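Local coordinates for protein molybdopterin synthase catalytic subunit (Homo sapiens, PDB 5MPO) that converts precursor Z into molybdopterin as the catalytic subunit of molybdopterin synthase, building a dithiolene group with two sulfur atoms taken from thiocarboxylated MOCS2A, at residues 29-34 with 109-114; 45-50 with 121-126; 18-23 with 92-97; 62-67 with 100-105. All blocks are in the same frame, centred on the assembly; numbering follows the deposited sequence.

Interactions 1, 2 and 3 share one mixed four-stranded sheet, ordered 20-25, 91-99, 108-116, 45-52, and their centres lie 10 to 12 Å apart. Interaction 3 joins the first two strands; interactions 1 and 2 set helix 31-38 on one face and helix 119-136 on the other. Along the chain these three interleave, tying N-terminal segments to much later ones. Interaction 4 lies in the second, antiparallel sheet, about 17 Å from interaction 1 and 24 to 25 Å from interactions 3 and 2, centre to centre; both its segments fall between those of interaction 1, likewise of interaction 2, and alternate with those of interaction 3. This layout is consistent with the hammerhead fold of MoaE proteins.

Interaction 1: 29-34 with 109-114; sequences LSVDEV and SIIIAV
Ile-111 pushes its CD1 methyl under the turn that leads into helix 31-38, overlapping Leu-29 and the backbone just after it. The evidence is a cluster of short approaches: Ile-111 CD1 lies 3.6 Å from Leu-29 CB and 3.7 Å from Val-31 N. Its position follows from the torsions, with CG1 anti to the carbonyl carbon (chi1 -66°) and the chain then extended to CD1 (chi2 172°). Val-31 meets the same methyl through CG2, the two side chains crossing at about a right angle. The other branch of Ile-111 serves the next turn: Ile-111 CG2 sits 3.7 Å from Val-34 CG1, and that valine methyl also reaches Ala-113 CB at 4.0 Å. At the opposite end, Leu-29 CD1 rests against the peptide joining Ser-109 and Ile-110, 3.9 Å from Ile-110 N.

Ser-30 takes the N-cap position, its OG accepting from Glu-33 N at 2.8 Å, which fixes where the helix starts above the strand. Helix 31-38 thus covers the sheet face carrying Ile-111 and Ala-113, while Ile-110 and Ile-112 pack on helix 119-136. Ser-109 and Ile-110 together face Gly-51 in a classic beta bulge. Here Ser-109 OG bonds to the backbone of another protein's chain.

No hydrogen bond links the two segments. Ser-30 OG caps Glu-33 N, and Asp-32 N bonds to Asp-32 OD1 of the second subunit. Cohesion therefore rests on aliphatic packing, and the burial of Val-34, Ile-111 and Ala-113 is consistent with a largely water-excluding layer between helix and sheet.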
loop_
_atom_site.group_PDB
_atom_site.type_symbol
_atom_site.label_atom_id
_atom_site.label_comp_id
_atom_site.label_asym_id
_atom_site.label_seq_id
_atom_site.Cartn_x
_atom_site.Cartn_y
_atom_site.Cartn_z
ATOM N N LEU C 29 8.403 0.465 -15.295
ATOM C CA LEU C 29 7.447 -0.363 -14.573
ATOM C C LEU C 29 6.061 0.241 -14.667
ATOM O O LEU C 29 5.902 1.454 -14.632
ATOM C CB LEU C 29 7.855 -0.477 -13.111
ATOM C CG LEU C 29 9.265 -0.969 -12.852
ATOM C CD1 LEU C 29 9.446 -1.127 -11.371
ATOM C CD2 LEU C 29 9.486 -2.283 -13.577
ATOM N N SER C 30 5.057 -0.613 -14.764
ATOM C CA SER C 30 3.679 -0.166 -14.867
ATOM C C SER C 30 2.876 -0.613 -13.617
ATOM O O SER C 30 2.756 -1.816 -13.337
ATOM C CB SER C 30 3.093 -0.753 -16.150
ATOM O OG SER C 30 1.712 -0.922 -16.035
ATOM N N VAL C 31 2.290 0.341 -12.897
ATOM C CA VAL C 31 1.496 0.020 -11.727
ATOM C C VAL C 31 0.304 -0.805 -12.174
ATOM O O VAL C 31 -0.062 -1.766 -11.514
ATOM C CB VAL C 31 0.985 1.265 -10.956
ATOM C CG1 VAL C 31 0.278 0.849 -9.679
ATOM C CG2 VAL C 31 2.118 2.200 -10.559
ATOM N N ASP C 32 -0.281 -0.459 -13.308
ATOM C CA ASP C 32 -1.452 -1.162 -13.795
ATOM C C ASP C 32 -1.150 -2.585 -14.181
ATOM O O ASP C 32 -1.872 -3.489 -13.799
ATOM C CB ASP C 32 -2.082 -0.435 -14.989
ATOM C CG ASP C 32 -3.560 -0.755 -15.134
ATOM O OD1 ASP C 32 -4.394 -0.117 -14.388
ATOM O OD2 ASP C 32 -3.836 -1.673 -15.965
ATOM N N GLU C 33 -0.079 -2.770 -14.940
ATOM C CA GLU C 33 0.442 -4.096 -15.266
ATOM C C GLU C 33 0.556 -4.918 -13.985
ATOM O O GLU C 33 -0.022 -6.013 -13.912
ATOM C CB GLU C 33 1.808 -3.970 -15.939
ATOM C CG GLU C 33 2.575 -5.272 -16.240
ATOM C CD GLU C 33 4.131 -5.154 -16.280
ATOM O OE1 GLU C 33 4.691 -6.136 -16.805
ATOM O OE2 GLU C 33 4.810 -4.160 -15.783
ATOM N N VAL C 34 1.268 -4.377 -12.974
ATOM C CA VAL C 34 1.668 -5.178 -11.806
ATOM C C VAL C 34 0.461 -5.454 -10.921
ATOM O O VAL C 34 0.345 -6.532 -10.360
ATOM C CB VAL C 34 2.742 -4.476 -10.953
ATOM C CG1 VAL C 34 3.010 -5.216 -9.638
ATOM C CG2 VAL C 34 4.011 -4.330 -11.719
ATOM N N SER C 109 11.238 2.894 -9.432
ATOM C CA SER C 109 12.306 1.883 -9.286
ATOM C C SER C 109 11.822 0.484 -8.777
ATOM O O SER C 109 12.502 -0.527 -8.969
ATOM C CB SER C 109 13.377 2.401 -8.326
ATOM O OG SER C 109 12.904 2.542 -6.998
ATOM N N ILE C 110 10.701 0.457 -8.071
ATOM C CA ILE C 110 10.188 -0.757 -7.449
ATOM C C ILE C 110 8.670 -0.671 -7.393
ATOM O O ILE C 110 8.112 0.404 -7.190
ATOM C CB ILE C 110 10.814 -1.042 -6.033
ATOM C CG1 ILE C 110 10.205 -2.284 -5.434
ATOM C CG2 ILE C 110 10.597 0.071 -5.056
ATOM C CD1 ILE C 110 11.086 -3.049 -4.490
ATOM N N ILE C 111 8.010 -1.803 -7.591
ATOM C CA ILE C 111 6.588 -1.883 -7.363
ATOM C C ILE C 111 6.443 -3.241 -6.764
ATOM O O ILE C 111 6.870 -4.254 -7.342
ATOM C CB ILE C 111 5.754 -1.759 -8.654
ATOM C CG1 ILE C 111 5.884 -0.386 -9.293
ATOM C CG2 ILE C 111 4.273 -1.998 -8.435
ATOM C CD1 ILE C 111 5.208 -0.342 -10.663
ATOM N N ILE C 112 5.829 -3.243 -5.588
ATOM C CA ILE C 112 5.427 -4.439 -4.858
ATOM C C ILE C 112 3.918 -4.403 -4.700
ATOM O O ILE C 112 3.329 -3.356 -4.360
ATOM C CB ILE C 112 6.068 -4.469 -3.474
ATOM C CG1 ILE C 112 7.593 -4.542 -3.591
ATOM C CG2 ILE C 112 5.594 -5.693 -2.724
ATOM C CD1 ILE C 112 8.363 -4.166 -2.341
ATOM N N ALA C 113 3.303 -5.535 -4.960
ATOM C CA ALA C 113 1.897 -5.702 -4.785
ATOM C C ALA C 113 1.601 -7.057 -4.101
ATOM O O ALA C 113 2.238 -8.051 -4.416
ATOM C CB ALA C 113 1.218 -5.626 -6.141
ATOM N N VAL C 114 0.604 -7.074 -3.212
ATOM C CA VAL C 114 0.104 -8.283 -2.560
ATOM C C VAL C 114 -1.393 -8.274 -2.539
ATOM O O VAL C 114 -1.971 -7.249 -2.181
ATOM C CB VAL C 114 0.587 -8.386 -1.078
ATOM C CG1 VAL C 114 0.099 -9.695 -0.458
ATOM C CG2 VAL C 114 2.107 -8.328 -1.014
#

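Interaction 2: 45-50 with 121-126; sequences AISLFV and ASLEAV
The one aromatic ring of these segments, that of Phe-49, presents neither face nor edge to helix 121-126. With CG anti to the backbone N (chi1 176°), its ring is carried away from the helix, and the contact is made at Phe-49 CB, 3.7 Å from Val-126 CG1. The Phe-49 side chain also packs on Ile-130 farther along the helix and on Arg-119 of the second subunit.

Val-126 spans Ser-47 and Phe-49 along the strand: while CG1 takes Phe-49 CB, Val-126 CG2 lies 3.5 Å from Ser-47 O and 3.7 Å from Ser-47 CB. One turn earlier the contact becomes polar. Ser-47 OG and Ser-122 OG meet tip to tip in a 2.7 Å hydrogen bond, in which either could donate. Ser-122 OG occupies the crowded position between its own N and carbonyl carbon (chi1 83°), from where it also bonds to Arg-119 O. Leu-123 comes up beside the pair, its CG 3.4 Å from Ser-47 OG.

The axes of strand segment 45-50 and helix segment 121-126 run 22° apart and approach to 7.1 Å, a closeness that matches the small Ala-45, Ser-47 and Ser-122. Strand 45-52 continues the sheet into the second subunit by antiparallel pairing. The buried hydroxyls of Ser-47 and Ser-122 are satisfied by their mutual bond together with Arg-119 O, so the helix is tied to the dimer-forming strand by one short directional bond as well as by packing.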
loop_
_atom_site.group_PDB
_atom_site.type_symbol
_atom_site.label_atom_id
_atom_site.label_comp_id
_atom_site.label_asym_id
_atom_site.label_seq_id
_atom_site.Cartn_x
_atom_site.Cartn_y
_atom_site.Cartn_z
ATOM N N ALA C 45 -8.565 -7.421 -1.271
ATOM C CA ALA C 45 -7.590 -6.346 -0.977
ATOM C C ALA C 45 -6.264 -6.523 -1.745
ATOM O O ALA C 45 -5.705 -7.608 -1.785
ATOM C CB ALA C 45 -7.319 -6.277 0.518
ATOM N N ILE C 46 -5.791 -5.437 -2.335
ATOM C CA ILE C 46 -4.492 -5.356 -2.951
ATOM C C ILE C 46 -3.819 -4.170 -2.325
ATOM O O ILE C 46 -4.396 -3.068 -2.395
ATOM C CB ILE C 46 -4.624 -5.107 -4.456
ATOM C CG1 ILE C 46 -5.358 -6.288 -5.089
ATOM C CG2 ILE C 46 -3.265 -4.909 -5.108
ATOM C CD1 ILE C 46 -5.582 -6.136 -6.574
ATOM N N SER C 47 -2.660 -4.381 -1.673
ATOM C CA SER C 47 -1.831 -3.241 -1.275
ATOM C C SER C 47 -0.720 -3.160 -2.267
ATOM O O SER C 47 -0.286 -4.180 -2.760
ATOM C CB SER C 47 -1.300 -3.342 0.162
ATOM O OG SER C 47 -2.412 -3.426 1.049
ATOM N N LEU C 48 -0.265 -1.951 -2.556
ATOM C CA LEU C 48 0.894 -1.726 -3.420
ATOM C C LEU C 48 1.834 -0.706 -2.828
ATOM O O LEU C 48 1.407 0.192 -2.103
ATOM C CB LEU C 48 0.494 -1.239 -4.811
ATOM C CG LEU C 48 -0.327 -2.204 -5.653
ATOM C CD1 LEU C 48 -1.758 -1.751 -5.663
ATOM C CD2 LEU C 48 0.165 -2.246 -7.073
ATOM N N PHE C 49 3.131 -0.906 -3.094
ATOM C CA PHE C 49 4.150 0.073 -2.753
ATOM C C PHE C 49 4.897 0.419 -4.030
ATOM O O PHE C 49 5.254 -0.466 -4.800
ATOM C CB PHE C 49 5.151 -0.395 -1.665
ATOM C CG PHE C 49 6.240 0.627 -1.432
ATOM C CD1 PHE C 49 5.980 1.793 -0.700
ATOM C CD2 PHE C 49 7.491 0.499 -2.053
ATOM C CE1 PHE C 49 6.977 2.778 -0.551
ATOM C CE2 PHE C 49 8.501 1.468 -1.907
ATOM C CZ PHE C 49 8.237 2.617 -1.165
ATOM N N VAL C 50 5.135 1.699 -4.250
ATOM C CA VAL C 50 5.800 2.153 -5.464
ATOM C C VAL C 50 6.873 3.090 -5.007
ATOM O O VAL C 50 6.576 4.044 -4.271
ATOM C CB VAL C 50 4.851 2.878 -6.395
ATOM C CG1 VAL C 50 5.580 3.394 -7.632
ATOM C CG2 VAL C 50 3.680 1.978 -6.751
ATOM N N ALA C 121 -3.539 -8.276 5.983
ATOM C CA ALA C 121 -2.551 -9.171 5.455
ATOM C C ALA C 121 -1.805 -8.523 4.310
ATOM O O ALA C 121 -0.584 -8.514 4.289
ATOM C CB ALA C 121 -3.236 -10.429 4.989
ATOM N N SER C 122 -2.549 -7.927 3.392
ATOM C CA SER C 122 -1.964 -7.308 2.224
ATOM C C SER C 122 -1.129 -6.077 2.609
ATOM O O SER C 122 -0.032 -5.907 2.082
ATOM C CB SER C 122 -3.043 -6.972 1.201
ATOM O OG SER C 122 -3.645 -5.733 1.529
ATOM N N LEU C 123 -1.598 -5.268 3.560
ATOM C CA LEU C 123 -0.833 -4.083 4.006
ATOM C C LEU C 123 0.391 -4.468 4.770
ATOM O O LEU C 123 1.428 -3.903 4.577
ATOM C CB LEU C 123 -1.655 -3.224 4.941
ATOM C CG LEU C 123 -2.837 -2.523 4.255
ATOM C CD1 LEU C 123 -4.031 -2.310 5.224
ATOM C CD2 LEU C 123 -2.329 -1.208 3.635
ATOM N N GLU C 124 0.257 -5.402 5.684
ATOM C CA GLU C 124 1.402 -5.823 6.470
ATOM C C GLU C 124 2.469 -6.540 5.619
ATOM O O GLU C 124 3.643 -6.312 5.825
ATOM C CB GLU C 124 0.954 -6.703 7.635
ATOM C CG GLU C 124 0.193 -5.896 8.712
ATOM C CD GLU C 124 -0.299 -6.729 9.896
ATOM O OE1 GLU C 124 0.122 -7.862 10.067
ATOM O OE2 GLU C 124 -1.139 -6.244 10.673
ATOM N N ALA C 125 2.061 -7.382 4.673
ATOM C CA ALA C 125 2.992 -8.118 3.850
ATOM C C ALA C 125 3.749 -7.178 2.902
ATOM O O ALA C 125 4.935 -7.366 2.659
ATOM C CB ALA C 125 2.283 -9.217 3.081
ATOM N N VAL C 126 3.096 -6.123 2.432
ATOM C CA VAL C 126 3.756 -5.187 1.555
ATOM C C VAL C 126 4.809 -4.467 2.348
ATOM O O VAL C 126 5.951 -4.264 1.899
ATOM C CB VAL C 126 2.776 -4.194 0.943
ATOM C CG1 VAL C 126 3.484 -2.948 0.431
ATOM C CG2 VAL C 126 2.071 -4.853 -0.221
#

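Interaction 3: 18-23 with 92-97; sequences SKDVIN and KHIAVF
Lys-19 and His-93 cross obliquely, the aliphatic end of the lysine lying over one face of the imidazole. A bend at chi3 (-81°) turns Lys-19 CE to 3.5 Å from the centroid of the His-93 ring, a CH-pi contact. Lys-92 CG covers the opposite ring face, so the imidazole is sandwiched. Its rotation is fixed in plane too: Lys-19 N donates to His-93 ND1 at 3.2 Å, at the ring edge, though the bond is bent (135° at the hydrogen).

Farther along, Asn-23 places CB over one face of Phe-97, 3.9 Å from the ring centroid. Val-21 approaches the same ring obliquely, CG1 lying 3.8 Å from Phe-97 CE1. Asp-20 and Ile-94 instead lie side by side and point the same way on the other sheet face, Asp-20 OD1 coming 3.5 Å from Ile-94 CD1.

Between these two layers of side chains the strands run parallel and in regular register, Asp-20 to Asn-23 opposite Ile-94 to Phe-97. Val-21 is gripped twice, its N giving the straightest bond, 2.8 Å to Ile-94 O at 172°, and its O accepting from Val-96 N at 2.8 Å. This joins strand 20-25, outermost within the chain, to strand 91-99. Helix 31-38 packs on the face bearing Ala-95 and Phe-97, and Arg-86 of helix 73-88 forms a salt bridge with Asp-20.

His-93 NE2 bonds to Glu-16 and Lys-19 NZ to Leu-37 O. Since ND1 accepts, the imidazole is probably protonated at NE2, and the nearby carboxylate would be expected to favour that proton.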
loop_
_atom_site.group_PDB
_atom_site.type_symbol
_atom_site.label_atom_id
_atom_site.label_comp_id
_atom_site.label_asym_id
_atom_site.label_seq_id
_atom_site.Cartn_x
_atom_site.Cartn_y
_atom_site.Cartn_z
ATOM N N SER C 18 -1.616 -20.065 -6.325
ATOM C CA SER C 18 -0.891 -18.913 -5.791
ATOM C C SER C 18 0.351 -18.634 -6.595
ATOM O O SER C 18 1.079 -19.572 -6.922
ATOM C CB SER C 18 -0.476 -19.187 -4.366
ATOM O OG SER C 18 -1.594 -19.011 -3.557
ATOM N N LYS C 19 0.630 -17.356 -6.824
ATOM C CA LYS C 19 1.759 -16.928 -7.665
ATOM C C LYS C 19 2.668 -15.984 -6.907
ATOM O O LYS C 19 2.177 -15.122 -6.142
ATOM C CB LYS C 19 1.310 -16.190 -8.908
ATOM C CG LYS C 19 0.254 -16.903 -9.716
ATOM C CD LYS C 19 -0.159 -16.114 -10.960
ATOM C CE LYS C 19 -1.178 -15.021 -10.624
ATOM N NZ LYS C 19 -1.369 -14.007 -11.696
ATOM N N ASP C 20 3.980 -16.170 -7.112
ATOM C CA ASP C 20 5.018 -15.253 -6.708
ATOM C C ASP C 20 5.628 -14.778 -8.043
ATOM O O ASP C 20 6.317 -15.524 -8.665
ATOM C CB ASP C 20 6.086 -15.983 -5.897
ATOM C CG ASP C 20 5.642 -16.366 -4.482
ATOM O OD1 ASP C 20 4.808 -15.692 -3.853
ATOM O OD2 ASP C 20 6.160 -17.339 -3.933
ATOM N N VAL C 21 5.372 -13.555 -8.477
ATOM C CA VAL C 21 5.854 -13.036 -9.763
ATOM C C VAL C 21 6.967 -12.036 -9.461
ATOM O O VAL C 21 6.741 -10.990 -8.842
ATOM C CB VAL C 21 4.724 -12.303 -10.499
ATOM C CG1 VAL C 21 5.175 -11.785 -11.859
ATOM C CG2 VAL C 21 3.500 -13.214 -10.630
ATOM N N ILE C 22 8.175 -12.374 -9.889
ATOM C CA ILE C 22 9.366 -11.645 -9.552
ATOM C C ILE C 22 10.099 -11.290 -10.827
ATOM O O ILE C 22 10.443 -12.167 -11.615
ATOM C CB ILE C 22 10.298 -12.511 -8.697
ATOM C CG1 ILE C 22 9.547 -12.959 -7.451
ATOM C CG2 ILE C 22 11.554 -11.700 -8.310
ATOM C CD1 ILE C 22 10.278 -13.925 -6.588
ATOM N N ASN C 23 10.393 -10.012 -10.987
ATOM C CA ASN C 23 11.024 -9.540 -12.155
ATOM C C ASN C 23 11.950 -8.382 -11.910
ATOM O O ASN C 23 11.537 -7.336 -11.387
ATOM C CB ASN C 23 9.965 -9.110 -13.143
ATOM C CG ASN C 23 10.541 -8.839 -14.510
ATOM O OD1 ASN C 23 11.679 -9.131 -14.759
ATOM N ND2 ASN C 23 9.746 -8.278 -15.388
ATOM N N LYS C 92 -2.633 -14.230 -1.296
ATOM C CA LYS C 92 -2.807 -15.049 -2.462
ATOM C C LYS C 92 -1.599 -14.940 -3.396
ATOM O O LYS C 92 -0.818 -15.871 -3.451
ATOM C CB LYS C 92 -4.101 -14.679 -3.177
ATOM C CG LYS C 92 -4.446 -15.605 -4.325
ATOM C CD LYS C 92 -4.483 -17.052 -3.843
ATOM C CE LYS C 92 -5.100 -17.986 -4.864
ATOM N NZ LYS C 92 -4.903 -19.392 -4.424
ATOM N N HIS C 93 -1.466 -13.793 -4.075
ATOM C CA HIS C 93 -0.407 -13.462 -5.024
ATOM C C HIS C 93 0.538 -12.302 -4.507
ATOM O O HIS C 93 0.093 -11.329 -3.879
ATOM C CB HIS C 93 -0.991 -12.972 -6.379
ATOM C CG HIS C 93 -2.005 -13.883 -6.988
ATOM N ND1 HIS C 93 -1.784 -15.227 -7.192
ATOM C CD2 HIS C 93 -3.248 -13.627 -7.470
ATOM C CE1 HIS C 93 -2.858 -15.764 -7.738
ATOM N NE2 HIS C 93 -3.754 -14.805 -7.928
ATOM N N ILE C 94 1.815 -12.404 -4.849
ATOM C CA ILE C 94 2.849 -11.396 -4.543
ATOM C C ILE C 94 3.563 -11.109 -5.894
ATOM O O ILE C 94 3.885 -12.054 -6.692
ATOM C CB ILE C 94 3.836 -11.981 -3.533
ATOM C CG1 ILE C 94 3.123 -12.598 -2.323
ATOM C CG2 ILE C 94 4.903 -10.997 -3.216
ATOM C CD1 ILE C 94 4.047 -13.329 -1.363
ATOM N N ALA C 95 3.683 -9.831 -6.220
ATOM C CA ALA C 95 4.418 -9.409 -7.370
ATOM C C ALA C 95 5.479 -8.468 -6.853
ATOM O O ALA C 95 5.172 -7.622 -6.021
ATOM C CB ALA C 95 3.526 -8.694 -8.338
ATOM N N VAL C 96 6.727 -8.655 -7.293
ATOM C CA VAL C 96 7.842 -7.736 -6.965
ATOM C C VAL C 96 8.626 -7.398 -8.209
ATOM O O VAL C 96 9.262 -8.263 -8.786
ATOM C CB VAL C 96 8.829 -8.299 -5.957
ATOM C CG1 VAL C 96 9.962 -7.281 -5.735
ATOM C CG2 VAL C 96 8.118 -8.699 -4.655
ATOM N N PHE C 97 8.557 -6.132 -8.607
ATOM C CA PHE C 97 9.144 -5.679 -9.843
ATOM C C PHE C 97 10.156 -4.652 -9.501
ATOM O O PHE C 97 9.813 -3.642 -8.884
ATOM C CB PHE C 97 8.087 -5.107 -10.758
ATOM C CG PHE C 97 7.398 -6.136 -11.576
ATOM C CD1 PHE C 97 6.651 -7.104 -10.974
ATOM C CD2 PHE C 97 7.525 -6.156 -12.937
ATOM C CE1 PHE C 97 6.011 -8.099 -11.716
ATOM C CE2 PHE C 97 6.897 -7.145 -13.701
ATOM C CZ PHE C 97 6.130 -8.132 -13.085
#

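Interaction 4: 62-67 with 100-105; sequences VISLEY and LGLVPV
Chi1 of Ser-64 (177°) sets OG anti to its backbone N, and chi1 of Tyr-67 (-71°) sets CG anti to its carbonyl carbon. The first torsion brings Ser-64 OG to 3.1 Å from Leu-65 O, the donor standing well above the carbonyl plane. Leu-65 O is gripped a second time, by Val-103 N at 2.8 Å and nearly along the C=O axis. Leu-102 CD2 closes over the serine from across the strands, 3.4 Å from Ser-64 OG. The second torsion brings the Tyr-67 ring against Val-103, with Tyr-67 CD1 lying 3.6 Å from Val-103 CG2 in an oblique crossing, while Gly-101 O sits at the ring edge.

Strands 60-69 and 101-104 are antiparallel here, Leu-65 with Val-103 and Tyr-67 with Gly-101 forming the hydrogen-bonded pairs. Strand 60-69 is central to the second sheet of the MoaE fold, since it pairs with 56-57, 101-104 and 139-145. The last of these carries Lys-141, Lys-142 and Glu-143, predicted to bind substrate. Gly-101 N reaches a lone pair of Tyr-67 O at 2.7 Å, and Tyr-67 N returns a bond to Gly-101 O at 2.8 Å. The positive phi of Gly-101 (73°) suits glycine at this point. Tyr-67 OH bonds to Ser-109 OG, and weakly to the backbone of another protein's chain. Toward the far end, Val-105 CG2 lies 3.3 Å from Val-62 O.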
loop_
_atom_site.group_PDB
_atom_site.type_symbol
_atom_site.label_atom_id
_atom_site.label_comp_id
_atom_site.label_asym_id
_atom_site.label_seq_id
_atom_site.Cartn_x
_atom_site.Cartn_y
_atom_site.Cartn_z
ATOM N N VAL C 62 18.913 16.044 -7.578
ATOM C CA VAL C 62 19.096 14.725 -8.219
ATOM C C VAL C 62 18.305 14.670 -9.535
ATOM O O VAL C 62 17.129 15.039 -9.589
ATOM C CB VAL C 62 18.641 13.568 -7.295
ATOM C CG1 VAL C 62 18.732 12.189 -7.997
ATOM C CG2 VAL C 62 19.486 13.518 -6.043
ATOM N N ILE C 63 18.958 14.176 -10.588
ATOM C CA ILE C 63 18.304 13.946 -11.923
ATOM C C ILE C 63 17.902 12.497 -12.255
ATOM O O ILE C 63 17.052 12.256 -13.120
ATOM C CB ILE C 63 19.178 14.473 -13.085
ATOM C CG1 ILE C 63 20.545 13.770 -13.107
ATOM C CG2 ILE C 63 19.306 15.985 -12.970
ATOM C CD1 ILE C 63 21.522 14.390 -14.071
ATOM N N SER C 64 18.516 11.553 -11.563
ATOM C CA SER C 64 18.333 10.155 -11.841
ATOM C C SER C 64 19.011 9.399 -10.713
ATOM O O SER C 64 19.963 9.906 -10.088
ATOM C CB SER C 64 18.983 9.830 -13.200
ATOM O OG SER C 64 18.880 8.466 -13.478
ATOM N N LEU C 65 18.462 8.233 -10.401
ATOM C CA LEU C 65 19.160 7.179 -9.644
ATOM C C LEU C 65 19.611 6.090 -10.646
ATOM O O LEU C 65 18.996 5.883 -11.717
ATOM C CB LEU C 65 18.239 6.502 -8.628
ATOM C CG LEU C 65 17.857 7.331 -7.402
ATOM C CD1 LEU C 65 16.580 6.823 -6.712
ATOM C CD2 LEU C 65 19.022 7.348 -6.443
ATOM N N GLU C 66 20.682 5.403 -10.285
ATOM C CA GLU C 66 21.149 4.268 -11.048
ATOM C C GLU C 66 21.197 3.090 -10.117
ATOM O O GLU C 66 21.814 3.199 -9.036
ATOM C CB GLU C 66 22.556 4.477 -11.602
ATOM C CG GLU C 66 22.951 3.267 -12.438
ATOM C CD GLU C 66 24.284 3.386 -13.094
ATOM O OE1 GLU C 66 25.229 3.914 -12.491
ATOM O OE2 GLU C 66 24.374 2.925 -14.231
ATOM N N TYR C 67 20.584 1.975 -10.546
ATOM C CA TYR C 67 20.478 0.747 -9.725
ATOM C C TYR C 67 21.187 -0.414 -10.413
ATOM O O TYR C 67 21.056 -0.642 -11.631
ATOM C CB TYR C 67 19.020 0.342 -9.571
ATOM C CG TYR C 67 18.176 1.221 -8.679
ATOM C CD1 TYR C 67 17.456 2.316 -9.200
ATOM C CD2 TYR C 67 18.052 0.933 -7.309
ATOM C CE1 TYR C 67 16.670 3.107 -8.367
ATOM C CE2 TYR C 67 17.261 1.706 -6.482
ATOM C CZ TYR C 67 16.567 2.790 -7.005
ATOM O OH TYR C 67 15.783 3.533 -6.151
ATOM N N LEU C 100 16.176 -1.786 -13.126
ATOM C CA LEU C 100 17.627 -1.701 -13.002
ATOM C C LEU C 100 18.217 -0.696 -13.993
ATOM O O LEU C 100 17.592 -0.383 -14.973
ATOM C CB LEU C 100 18.227 -3.095 -13.168
ATOM C CG LEU C 100 17.996 -4.070 -12.016
ATOM C CD1 LEU C 100 18.805 -5.349 -12.190
ATOM C CD2 LEU C 100 18.346 -3.436 -10.670
ATOM N N GLY C 101 19.435 -0.210 -13.716
ATOM C CA GLY C 101 20.019 0.897 -14.455
ATOM C C GLY C 101 19.357 2.223 -14.085
ATOM O O GLY C 101 19.085 2.458 -12.912
ATOM N N LEU C 102 19.074 3.056 -15.083
ATOM C CA LEU C 102 18.701 4.454 -14.878
ATOM C C LEU C 102 17.224 4.709 -14.655
ATOM O O LEU C 102 16.369 4.483 -15.537
ATOM C CB LEU C 102 19.192 5.329 -16.049
ATOM C CG LEU C 102 20.726 5.519 -16.013
ATOM C CD1 LEU C 102 21.213 6.060 -17.350
ATOM C CD2 LEU C 102 21.202 6.393 -14.848
ATOM N N VAL C 103 16.926 5.228 -13.476
ATOM C CA VAL C 103 15.535 5.516 -13.110
ATOM C C VAL C 103 15.486 7.016 -12.918
ATOM O O VAL C 103 15.951 7.531 -11.883
ATOM C CB VAL C 103 15.091 4.768 -11.838
ATOM C CG1 VAL C 103 13.605 4.976 -11.580
ATOM C CG2 VAL C 103 15.414 3.293 -11.997
ATOM N N PRO C 104 14.980 7.724 -13.932
ATOM C CA PRO C 104 14.878 9.181 -13.756
ATOM C C PRO C 104 13.797 9.584 -12.715
ATOM O O PRO C 104 13.008 8.745 -12.232
ATOM C CB PRO C 104 14.519 9.673 -15.158
ATOM C CG PRO C 104 13.738 8.536 -15.724
ATOM C CD PRO C 104 14.413 7.284 -15.213
ATOM N N VAL C 105 13.814 10.869 -12.384
ATOM C CA VAL C 105 12.930 11.466 -11.404
ATOM C C VAL C 105 11.468 11.157 -11.711
ATOM O O VAL C 105 11.029 11.185 -12.855
ATOM C CB VAL C 105 13.139 12.994 -11.323
ATOM C CG1 VAL C 105 12.016 13.669 -10.530
ATOM C CG2 VAL C 105 14.504 13.309 -10.687
#